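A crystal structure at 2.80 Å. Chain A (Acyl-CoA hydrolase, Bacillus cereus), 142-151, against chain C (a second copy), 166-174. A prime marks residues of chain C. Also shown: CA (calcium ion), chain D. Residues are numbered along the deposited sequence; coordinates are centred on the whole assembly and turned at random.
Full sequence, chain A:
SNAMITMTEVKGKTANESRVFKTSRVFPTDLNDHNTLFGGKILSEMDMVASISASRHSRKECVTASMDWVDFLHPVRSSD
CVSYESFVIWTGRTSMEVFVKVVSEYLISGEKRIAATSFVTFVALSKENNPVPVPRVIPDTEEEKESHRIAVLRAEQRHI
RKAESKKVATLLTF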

# COMPACT_ATOMS: atom_id res chain seq x y z
N GLU A 142 -38.61 0.85 -8.27
CA GLU A 142 -38.99 1.72 -9.38
C GLU A 142 -37.70 2.36 -9.88
O GLU A 142 -37.49 2.55 -11.08
CB GLU A 142 -39.95 2.82 -8.92
CG GLU A 142 -40.51 3.65 -10.07
CD GLU A 142 -41.39 4.79 -9.61
OE1 GLU A 142 -40.86 5.90 -9.35
OE2 GLU A 142 -42.62 4.58 -9.49
N GLU A 143 -36.83 2.66 -8.93
CA GLU A 143 -35.54 3.27 -9.22
C GLU A 143 -34.70 2.33 -10.07
O GLU A 143 -34.05 2.75 -11.02
CB GLU A 143 -34.82 3.56 -7.91
CG GLU A 143 -33.66 4.52 -8.04
CD GLU A 143 -32.97 4.76 -6.72
OE1 GLU A 143 -32.31 3.82 -6.20
OE2 GLU A 143 -33.09 5.89 -6.19
N GLU A 144 -34.73 1.04 -9.72
CA GLU A 144 -33.97 0.04 -10.46
C GLU A 144 -34.49 -0.08 -11.89
O GLU A 144 -33.72 -0.33 -12.82
CB GLU A 144 -34.06 -1.31 -9.75
CG GLU A 144 -33.69 -1.24 -8.27
CD GLU A 144 -33.55 -2.62 -7.63
OE1 GLU A 144 -34.40 -3.49 -7.91
OE2 GLU A 144 -32.60 -2.83 -6.85
N LYS A 145 -35.80 0.09 -12.07
CA LYS A 145 -36.39 -0.00 -13.40
C LYS A 145 -35.93 1.17 -14.26
O LYS A 145 -35.66 1.01 -15.46
CB LYS A 145 -37.91 -0.03 -13.31
CG LYS A 145 -38.48 -1.30 -12.72
CD LYS A 145 -39.94 -1.47 -13.13
CE LYS A 145 -40.55 -2.75 -12.59
NZ LYS A 145 -40.67 -2.72 -11.11
N GLU A 146 -35.85 2.36 -13.66
CA GLU A 146 -35.39 3.54 -14.38
C GLU A 146 -33.93 3.35 -14.74
O GLU A 146 -33.52 3.61 -15.88
CB GLU A 146 -35.51 4.79 -13.51
CG GLU A 146 -36.89 5.35 -13.41
CD GLU A 146 -36.86 6.77 -12.91
OE1 GLU A 146 -36.39 7.00 -11.77
OE2 GLU A 146 -37.30 7.67 -13.66
N SER A 147 -33.14 2.92 -13.77
CA SER A 147 -31.73 2.72 -14.02
C SER A 147 -31.56 1.65 -15.10
O SER A 147 -30.64 1.73 -15.92
CB SER A 147 -31.00 2.35 -12.71
OG SER A 147 -30.60 3.51 -11.97
N HIS A 148 -32.46 0.68 -15.15
CA HIS A 148 -32.36 -0.36 -16.18
C HIS A 148 -32.67 0.19 -17.57
O HIS A 148 -32.09 -0.25 -18.57
CB HIS A 148 -33.28 -1.54 -15.88
CG HIS A 148 -33.26 -2.60 -16.94
ND1 HIS A 148 -34.24 -2.70 -17.91
CD2 HIS A 148 -32.36 -3.56 -17.22
CE1 HIS A 148 -33.93 -3.67 -18.74
NE2 HIS A 148 -32.79 -4.21 -18.35
N ARG A 149 -33.59 1.15 -17.63
CA ARG A 149 -33.97 1.78 -18.90
C ARG A 149 -32.74 2.52 -19.42
O ARG A 149 -32.36 2.38 -20.59
CB ARG A 149 -35.10 2.78 -18.67
CG ARG A 149 -36.23 2.73 -19.68
CD ARG A 149 -35.87 3.34 -21.03
NE ARG A 149 -35.73 2.33 -22.08
CZ ARG A 149 -35.64 2.60 -23.38
NH1 ARG A 149 -35.67 3.85 -23.82
NH2 ARG A 149 -35.50 1.61 -24.26
N ILE A 150 -32.12 3.29 -18.55
CA ILE A 150 -30.93 4.05 -18.91
C ILE A 150 -29.83 3.10 -19.33
O ILE A 150 -29.13 3.34 -20.31
CB ILE A 150 -30.44 4.91 -17.74
CG1 ILE A 150 -31.50 5.98 -17.43
CG2 ILE A 150 -29.10 5.55 -18.08
CD1 ILE A 150 -31.14 6.93 -16.31
N ALA A 151 -29.67 2.01 -18.59
CA ALA A 151 -28.64 1.03 -18.91
C ALA A 151 -28.89 0.45 -20.30
O ALA A 151 -27.96 0.18 -21.04
CB ALA A 151 -28.64 -0.08 -17.88
N LYS C 166 -25.94 14.45 -14.80
CA LYS C 166 -26.72 15.24 -13.85
C LYS C 166 -28.13 14.65 -13.72
O LYS C 166 -28.75 14.73 -12.66
CB LYS C 166 -26.77 16.69 -14.32
CG LYS C 166 -27.06 17.70 -13.21
CD LYS C 166 -26.64 19.11 -13.62
CE LYS C 166 -25.13 19.19 -13.89
NZ LYS C 166 -24.70 20.54 -14.39
N LYS C 167 -28.61 14.03 -14.80
CA LYS C 167 -29.93 13.41 -14.81
C LYS C 167 -29.95 12.21 -13.87
O LYS C 167 -30.80 12.11 -12.99
CB LYS C 167 -30.30 12.94 -16.21
CG LYS C 167 -31.58 12.10 -16.25
CD LYS C 167 -31.83 11.48 -17.62
CE LYS C 167 -33.13 10.68 -17.64
NZ LYS C 167 -33.30 9.86 -18.89
N VAL C 168 -29.02 11.29 -14.09
CA VAL C 168 -28.92 10.10 -13.26
C VAL C 168 -28.79 10.49 -11.80
O VAL C 168 -29.40 9.88 -10.93
CB VAL C 168 -27.71 9.22 -13.67
CG1 VAL C 168 -27.57 8.05 -12.72
CG2 VAL C 168 -27.87 8.73 -15.09
N ALA C 169 -27.99 11.51 -11.52
CA ALA C 169 -27.81 11.93 -10.14
C ALA C 169 -29.15 12.41 -9.59
O ALA C 169 -29.51 12.10 -8.46
CB ALA C 169 -26.77 13.05 -10.05
N THR C 170 -29.88 13.16 -10.41
CA THR C 170 -31.16 13.69 -9.96
C THR C 170 -32.14 12.60 -9.56
O THR C 170 -32.71 12.65 -8.47
CB THR C 170 -31.79 14.59 -11.04
OG1 THR C 170 -31.04 15.81 -11.13
CG2 THR C 170 -33.23 14.91 -10.70
N LEU C 171 -32.32 11.61 -10.42
CA LEU C 171 -33.27 10.55 -10.10
C LEU C 171 -32.84 9.67 -8.93
O LEU C 171 -33.68 9.05 -8.29
CB LEU C 171 -33.54 9.69 -11.34
CG LEU C 171 -32.53 8.63 -11.75
CD1 LEU C 171 -32.61 7.44 -10.81
CD2 LEU C 171 -32.84 8.18 -13.16
N LEU C 172 -31.55 9.61 -8.65
CA LEU C 172 -31.07 8.77 -7.55
C LEU C 172 -31.52 9.23 -6.17
O LEU C 172 -31.50 10.43 -5.86
CB LEU C 172 -29.55 8.65 -7.56
CG LEU C 172 -28.95 7.75 -8.62
CD1 LEU C 172 -27.46 7.63 -8.37
CD2 LEU C 172 -29.60 6.38 -8.56
N THR C 173 -31.91 8.25 -5.36
CA THR C 173 -32.36 8.50 -4.00
C THR C 173 -31.34 7.88 -3.03
O THR C 173 -30.97 6.70 -3.15
CB THR C 173 -33.78 7.90 -3.76
OG1 THR C 173 -34.37 8.52 -2.61
CG2 THR C 173 -33.72 6.39 -3.53
N PHE C 174 -30.87 8.69 -2.09
CA PHE C 174 -29.88 8.28 -1.11
C PHE C 174 -30.16 9.03 0.19
O PHE C 174 -29.52 8.71 1.22
CB PHE C 174 -28.47 8.63 -1.60
CG PHE C 174 -28.23 10.11 -1.70
CD1 PHE C 174 -27.80 10.83 -0.60
CD2 PHE C 174 -28.55 10.80 -2.87
CE1 PHE C 174 -27.69 12.22 -0.65
CE2 PHE C 174 -28.44 12.19 -2.93
CZ PHE C 174 -28.01 12.90 -1.82
OXT PHE C 174 -31.01 9.95 0.16
CA CA D . -33.85 -6.10 -6.86

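Two copies of the acyl-CoA hydrolase meet here through two short stretches, and mainly through their side chains. Residues 142-151 of chain A are helical throughout. In chain C the helix runs through Leu171′, and Leu172′ is the first residue to leave helical phi/psi. The two helices run nearly antiparallel, with 168° between their directions. Their axes come no closer than 11.3 Å, so side chains must fill the space between them. The nearest CA atoms are those of Glu143 and Leu172′, 7.3 Å apart. The contact is modest, with 375 Å² buried over both sides.

Each helix is held by its own backbone hydrogen bonds. In chain A, Ser147 N donates to Glu143 O at 2.9 Å, and Ile150 N donates to Glu146 O at 3.0 Å. Spaced three and four residues apart on a regular helix, Glu143, Glu146 and Ile150 fall on one side, and all three direct their CA-to-CB bonds toward chain C. In chain C, Leu172′ N still donates to Val168′ O at 3.1 Å, although its own phi/psi is no longer helical. The Thr170′ side chain also bonds back within its helix, from OG1 to Lys166′ O at 3.0 Å.

The apolar contact centres on Ile150 and Leu171′. Ile150 CD1 lies 3.8 Å from Leu171′ CD2 and 3.9 Å from Val168′ CG2. These are van der Waals distances, and such packing shields methyl groups from water. Ile150 is in the m, t rotamer, which carries CD1 out to both partners. Lys167′ lies at the edge of the patch; its CE is 4.4 Å from Ile150 CD1, a loose contact.

The acidic side chains also pack against leucine carbons. Glu143 CG is 4.2 Å from Leu171′ CD1, and Glu143 CD is 4.2 Å from Leu172′ CD2. Glu146 OE1 approaches Leu171′ CD1 at 3.9 Å, a contact without a polar partner. Leu171′ thus touches Glu143, Glu146 and Ile150.

One hydrogen bond crosses between the stretches. Thr173′ N donates to Glu143 OE2 at 2.8 Å, with an N-H...acceptor angle of 141°. The position of OE2 is less certain than the distance suggests, because it sits too close to a neighbour in the model. The pairing is chemically sensible: Thr173′ lies beyond the helix, and its amide meets a carboxylate oxygen. The extended chi1 and chi2 of Glu143, both t, help it reach across.

Glu144 does not touch the chain C stretch. Its OE1 binds the calcium ion at 2.9 Å from CA.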